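Local coordinates for carbohydrate binding module (Ruminococcus flavefaciens, PDB 4V1K), which probably binds plant cell-wall polysaccharides, as a non-catalytic carbohydrate-binding module of the cellulosomal family 9 glycoside hydrolase Cel9A, at residues G55-Q60 with D77-S82; T42-N47 with I90-P95. All coordinates share one frame; numbering follows the deposited sequence.

Interaction 1: G55-Q60 with D77-S82; sequences GKYVGQ and DEITQS
V58 lays its CG1 methyl against the carboxylate end of E78, 3.7 Å from CD, while its other methyl, CG2, lies near T80 OG1. The first contact follows from the rotamers of both residues: V58 CG1 is anti to its backbone N (chi1 -178°), and the extended chain of E78 crosses it at a slant. V58 and T80, by contrast, run side by side in the same direction. Further along this face K56 CG packs on S82 CB, and the lysine chain, bent at chi3 and chi4, brings NZ to a water. That water accepts from K56 NZ at 3.1 Å and also hydrogen-bonds S82 OG, joining the two polar ends without direct contact.

The other face, with Y57, I79 and Q81, has its apolar contact between Y57 and I79. Y57 CE2 meets I79 CG2 at 4.0 Å, and the amide N of G59 sits 3.5 Å above one face of the Y57 ring, offset toward the rim. G59 brings no side chain there; a CB would collide with Y57 OH, which is itself hydrogen-bonded to the carbonyl of G113, while the ring meets F112 nearly parallel.

Four backbone hydrogen bonds fix the register, two in each of the hydrogen-bonded pairs Y57/Q81 and G59/I79; the bond from Y57 N to Q81 O measures 2.8 Å and is almost straight at 173°. Q60 closes the far end, its CG 3.5 Å from E78 CA, its amide gripped by G76 and W115. With strand directions 167° apart, this is an antiparallel beta hairpin in an all-beta carbohydrate-binding module, one face turned inward and V58 close to a bound butane-triol molecule.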
loop_
_atom_site.group_PDB
_atom_site.type_symbol
_atom_site.label_atom_id
_atom_site.label_comp_id
_atom_site.label_asym_id
_atom_site.label_seq_id
_atom_site.Cartn_x
_atom_site.Cartn_y
_atom_site.Cartn_z
ATOM N N GLY A 55 -12.355 5.880 -11.670
ATOM C CA GLY A 55 -13.342 4.836 -11.438
ATOM C C GLY A 55 -12.974 3.900 -10.308
ATOM O O GLY A 55 -12.379 4.329 -9.319
ATOM N N LYS A 56 -13.371 2.631 -10.439
ATOM C CA LYS A 56 -13.185 1.665 -9.365
ATOM C C LYS A 56 -11.817 0.990 -9.355
ATOM O O LYS A 56 -11.297 0.544 -10.394
ATOM C CB LYS A 56 -14.268 0.587 -9.383
ATOM C CG LYS A 56 -15.444 0.975 -8.501
ATOM C CD LYS A 56 -16.453 -0.152 -8.349
ATOM C CE LYS A 56 -17.359 -0.286 -9.542
ATOM N NZ LYS A 56 -18.290 0.866 -9.696
ATOM N N TYR A 57 -11.286 0.916 -8.154
ATOM C CA TYR A 57 -10.141 0.082 -7.770
ATOM C C TYR A 57 -10.653 -1.078 -6.921
ATOM O O TYR A 57 -11.491 -0.873 -6.055
ATOM C CB TYR A 57 -9.153 0.917 -6.922
ATOM C CG TYR A 57 -8.215 0.129 -6.013
ATOM C CD1 TYR A 57 -6.980 -0.348 -6.476
ATOM C CD2 TYR A 57 -8.556 -0.143 -4.692
ATOM C CE1 TYR A 57 -6.139 -1.073 -5.649
ATOM C CE2 TYR A 57 -7.728 -0.887 -3.853
ATOM C CZ TYR A 57 -6.514 -1.331 -4.319
ATOM O OH TYR A 57 -5.713 -2.039 -3.437
ATOM N N VAL A 58 -10.094 -2.266 -7.140
ATOM C CA VAL A 58 -10.298 -3.415 -6.270
ATOM C C VAL A 58 -8.923 -3.988 -5.989
ATOM O O VAL A 58 -8.134 -4.225 -6.908
ATOM C CB VAL A 58 -11.165 -4.499 -6.911
ATOM C CG1 VAL A 58 -11.381 -5.663 -5.945
ATOM C CG2 VAL A 58 -12.500 -3.940 -7.376
ATOM N N GLY A 59 -8.618 -4.224 -4.717
ATOM C CA GLY A 59 -7.307 -4.783 -4.360
ATOM C C GLY A 59 -7.172 -5.044 -2.878
ATOM O O GLY A 59 -8.140 -5.054 -2.160
ATOM N N GLN A 60 -5.945 -5.312 -2.448
ATOM C CA GLN A 60 -5.631 -5.684 -1.074
ATOM C C GLN A 60 -4.213 -5.257 -0.798
ATOM O O GLN A 60 -3.387 -5.199 -1.723
ATOM C CB GLN A 60 -5.654 -7.216 -0.887
ATOM C CG GLN A 60 -6.958 -7.816 -0.587
ATOM C CD GLN A 60 -6.926 -9.303 -0.508
ATOM O OE1 GLN A 60 -6.996 -9.953 -1.524
ATOM N NE2 GLN A 60 -6.896 -9.856 0.703
ATOM N N ASP A 77 -8.002 -7.115 4.410
ATOM C CA ASP A 77 -9.234 -7.473 3.678
ATOM C C ASP A 77 -9.250 -6.829 2.277
ATOM O O ASP A 77 -8.561 -5.816 2.030
ATOM C CB ASP A 77 -10.457 -6.976 4.446
ATOM C CG ASP A 77 -10.736 -7.742 5.722
ATOM O OD1 ASP A 77 -10.258 -8.892 5.898
ATOM O OD2 ASP A 77 -11.484 -7.170 6.559
ATOM N N GLU A 78 -10.029 -7.392 1.367
ATOM C CA GLU A 78 -10.253 -6.759 0.070
ATOM C C GLU A 78 -10.917 -5.386 0.220
ATOM O O GLU A 78 -11.848 -5.184 1.044
ATOM C CB GLU A 78 -11.115 -7.638 -0.840
ATOM C CG GLU A 78 -11.056 -7.213 -2.322
ATOM C CD GLU A 78 -11.834 -8.144 -3.248
ATOM O OE1 GLU A 78 -13.092 -8.063 -3.274
ATOM O OE2 GLU A 78 -11.177 -8.928 -3.976
ATOM N N ILE A 79 -10.441 -4.453 -0.589
ATOM C CA ILE A 79 -10.934 -3.065 -0.648
ATOM C C ILE A 79 -11.526 -2.794 -2.040
ATOM O O ILE A 79 -10.883 -3.141 -3.056
ATOM C CB ILE A 79 -9.768 -2.077 -0.413
ATOM C CG1 ILE A 79 -9.228 -2.233 1.018
ATOM C CG2 ILE A 79 -10.187 -0.622 -0.653
ATOM C CD1 ILE A 79 -7.890 -1.566 1.269
ATOM N N THR A 80 -12.727 -2.199 -2.081
ATOM C CA THR A 80 -13.279 -1.626 -3.303
ATOM C C THR A 80 -13.463 -0.125 -3.035
ATOM O O THR A 80 -14.076 0.246 -2.040
ATOM C CB THR A 80 -14.624 -2.281 -3.699
ATOM O OG1 THR A 80 -14.428 -3.693 -3.909
ATOM C CG2 THR A 80 -15.210 -1.667 -4.955
ATOM N N GLN A 81 -12.924 0.722 -3.918
ATOM C CA GLN A 81 -12.981 2.187 -3.791
ATOM C C GLN A 81 -13.282 2.765 -5.172
ATOM O O GLN A 81 -12.654 2.382 -6.149
ATOM C CB GLN A 81 -11.608 2.698 -3.360
ATOM C CG GLN A 81 -11.376 4.184 -3.475
ATOM C CD GLN A 81 -11.728 4.883 -2.202
ATOM O OE1 GLN A 81 -11.533 4.336 -1.131
ATOM N NE2 GLN A 81 -12.234 6.093 -2.305
ATOM N N SER A 82 -14.226 3.684 -5.257
ATOM C CA SER A 82 -14.505 4.373 -6.513
ATOM C C SER A 82 -13.987 5.806 -6.381
ATOM O O SER A 82 -14.286 6.487 -5.403
ATOM C CB SER A 82 -16.001 4.388 -6.816
ATOM O OG SER A 82 -16.250 4.917 -8.116
HETATM O O HOH W 1 -16.922 3.512 -10.539
#

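Interaction 2: T42-N47 with I90-P95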
loop_
_atom_site.group_PDB
_atom_site.type_symbol
_atom_site.label_atom_id
_atom_site.label_comp_id
_atom_site.label_asym_id
_atom_site.label_seq_id
_atom_site.Cartn_x
_atom_site.Cartn_y
_atom_site.Cartn_z
ATOM N N THR A 42 -1.014 2.481 11.907
ATOM C CA THR A 42 -2.463 2.361 12.031
ATOM C C THR A 42 -3.195 2.446 10.699
ATOM O O THR A 42 -4.308 1.910 10.554
ATOM C CB THR A 42 -3.026 3.452 12.965
ATOM O OG1 THR A 42 -2.533 4.741 12.580
ATOM C CG2 THR A 42 -2.619 3.171 14.395
ATOM N N GLU A 43 -2.601 3.133 9.736
ATOM C CA GLU A 43 -3.247 3.299 8.432
ATOM C C GLU A 43 -2.175 3.447 7.354
ATOM O O GLU A 43 -1.113 4.067 7.601
ATOM C CB GLU A 43 -4.177 4.531 8.514
ATOM C CG GLU A 43 -5.152 4.771 7.402
ATOM C CD GLU A 43 -6.113 5.930 7.760
ATOM O OE1 GLU A 43 -6.763 5.924 8.830
ATOM O OE2 GLU A 43 -6.213 6.871 6.985
ATOM N N VAL A 44 -2.486 2.950 6.159
ATOM C CA VAL A 44 -1.690 3.196 4.951
ATOM C C VAL A 44 -2.578 3.866 3.903
ATOM O O VAL A 44 -3.690 3.411 3.671
ATOM C CB VAL A 44 -1.126 1.892 4.373
ATOM C CG1 VAL A 44 -0.229 2.164 3.176
ATOM C CG2 VAL A 44 -0.340 1.141 5.417
ATOM N N GLN A 45 -2.096 4.949 3.308
ATOM C CA GLN A 45 -2.801 5.642 2.242
ATOM C C GLN A 45 -1.941 5.695 0.980
ATOM O O GLN A 45 -0.744 6.001 1.049
ATOM C CB GLN A 45 -3.170 7.070 2.651
ATOM C CG GLN A 45 -4.154 7.109 3.798
ATOM C CD GLN A 45 -4.683 8.498 4.091
ATOM O OE1 GLN A 45 -3.971 9.483 3.923
ATOM N NE2 GLN A 45 -5.948 8.583 4.544
ATOM N N VAL A 46 -2.560 5.356 -0.151
ATOM C CA VAL A 46 -1.908 5.410 -1.457
ATOM C C VAL A 46 -2.664 6.470 -2.284
ATOM O O VAL A 46 -3.859 6.321 -2.584
ATOM C CB VAL A 46 -1.893 4.049 -2.142
ATOM C CG1 VAL A 46 -1.228 4.164 -3.513
ATOM C CG2 VAL A 46 -1.153 3.023 -1.251
ATOM N N ASN A 47 -1.948 7.529 -2.655
ATOM C CA ASN A 47 -2.503 8.645 -3.436
ATOM C C ASN A 47 -2.161 8.444 -4.895
ATOM O O ASN A 47 -0.972 8.354 -5.258
ATOM C CB ASN A 47 -1.984 9.976 -2.899
ATOM C CG ASN A 47 -2.424 10.205 -1.477
ATOM O OD1 ASN A 47 -3.614 10.332 -1.207
ATOM N ND2 ASN A 47 -1.482 10.216 -0.559
ATOM N N ILE A 90 -6.545 5.669 -1.802
ATOM C CA ILE A 90 -6.956 4.360 -1.338
ATOM C C ILE A 90 -6.380 4.178 0.066
ATOM O O ILE A 90 -5.182 4.330 0.289
ATOM C CB ILE A 90 -6.432 3.265 -2.263
ATOM C CG1 ILE A 90 -7.028 3.419 -3.668
ATOM C CG2 ILE A 90 -6.748 1.894 -1.703
ATOM C CD1 ILE A 90 -6.092 3.012 -4.777
ATOM N N THR A 91 -7.254 3.878 1.004
ATOM C CA THR A 91 -6.922 3.789 2.425
ATOM C C THR A 91 -7.092 2.348 2.944
ATOM O O THR A 91 -8.169 1.724 2.743
ATOM C CB THR A 91 -7.824 4.734 3.234
ATOM O OG1 THR A 91 -7.646 6.074 2.767
ATOM C CG2 THR A 91 -7.484 4.662 4.723
ATOM N N TRP A 92 -6.042 1.861 3.637
ATOM C CA TRP A 92 -6.114 0.630 4.444
ATOM C C TRP A 92 -5.978 0.927 5.934
ATOM O O TRP A 92 -4.959 1.419 6.374
ATOM C CB TRP A 92 -5.012 -0.323 4.009
ATOM C CG TRP A 92 -4.982 -1.638 4.733
ATOM C CD1 TRP A 92 -6.059 -2.369 5.143
ATOM C CD2 TRP A 92 -3.821 -2.389 5.137
ATOM N NE1 TRP A 92 -5.651 -3.515 5.759
ATOM C CE2 TRP A 92 -4.291 -3.560 5.778
ATOM C CE3 TRP A 92 -2.441 -2.193 5.009
ATOM C CZ2 TRP A 92 -3.441 -4.538 6.290
ATOM C CZ3 TRP A 92 -1.570 -3.178 5.529
ATOM C CH2 TRP A 92 -2.084 -4.335 6.165
ATOM N N LYS A 93 -7.031 0.633 6.691
ATOM C CA LYS A 93 -6.995 0.714 8.151
ATOM C C LYS A 93 -6.415 -0.611 8.655
ATOM O O LYS A 93 -7.005 -1.686 8.458
ATOM C CB LYS A 93 -8.405 0.988 8.733
ATOM C CG LYS A 93 -9.002 2.288 8.165
ATOM C CD LYS A 93 -10.264 2.766 8.829
ATOM C CE LYS A 93 -10.575 4.177 8.333
ATOM N NZ LYS A 93 -11.809 4.739 8.939
ATOM N N VAL A 94 -5.212 -0.535 9.227
ATOM C CA VAL A 94 -4.455 -1.728 9.568
ATOM C C VAL A 94 -5.022 -2.366 10.840
ATOM O O VAL A 94 -5.101 -1.706 11.873
ATOM C CB VAL A 94 -2.966 -1.400 9.753
ATOM C CG1 VAL A 94 -2.179 -2.661 10.016
ATOM C CG2 VAL A 94 -2.403 -0.699 8.506
ATOM N N PRO A 95 -5.403 -3.659 10.786
ATOM C CA PRO A 95 -5.871 -4.297 12.013
ATOM C C PRO A 95 -4.787 -4.383 13.096
ATOM O O PRO A 95 -3.610 -4.556 12.783
ATOM C CB PRO A 95 -6.259 -5.717 11.562
ATOM C CG PRO A 95 -6.252 -5.747 10.115
ATOM C CD PRO A 95 -5.428 -4.588 9.641
HETATM O O HOH W 2 -6.240 1.163 12.428
#
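V44 and W92 form the buried centre of an antiparallel strand pair at one margin of a four-stranded sheet, where strand 87-93 is outermost within the chain. V44 CG2, anti to its carbonyl carbon, reaches W92 CE3 at 4.0 Å and also touches V94 CG2. The latter methyl stands 3.8 Å above one face of the indole, offset toward the rim, and F61 meets the W92 ring with its plane only about 15° away. V46 and I90 extend this apolar face, both touching F61 and F112 from the neighbouring sheet.

Backbone pairing is regular here: V44/W92 and V46/I90 each exchange two hydrogen bonds, the one from W92 N to V44 O being 2.8 Å long and nearly straight at 173°.

The opposite face, carrying E43, Q45, T91 and K93, is more polar and more exposed, K93 being open to solvent. E43 crosses T91 at a slant, OE2 lying 3.4 Å from the methyl CG2, whereas Q45 runs beside T91. E43 OE1 and K93 NZ remain 5.2 Å apart, too far for contact, so any attraction between their charges is probably modest; E43 OE2 instead has a long, weak ion pair with K130. On the flank toward strand 121-131, T42 and E43 together face K130 in a classic beta bulge.

Regular pairing with 90-95 gives way past K93, where the partner chain leaves the strand. V94 N still bonds T42 O, approaching from 45° above the carbonyl plane. A water donates to that same T42 O at 2.8 Å and to V94 O, bridging the two backbones.

How the interactions relate
The two contacts are centred 12 Å apart and belong to different antiparallel sheets: interaction 1 is a hairpin of the five-stranded sheet, interaction 2 an edge pair of the four-stranded one. Along the chain, 42-47 comes first, then both halves of interaction 1, then 90-95; strand 41-49 leads into 55-64, and 73-83 into 87-93. Both connections therefore pass from one sheet to the other, as in a beta sandwich. Their inward faces meet directly: Y57 CE2 lies 3.6 Å from I90 CG2, and I79 CD1 lies 3.6 Å from T91 O. These contacts are part of the packing between the two sheets, which also takes in F61 and F112.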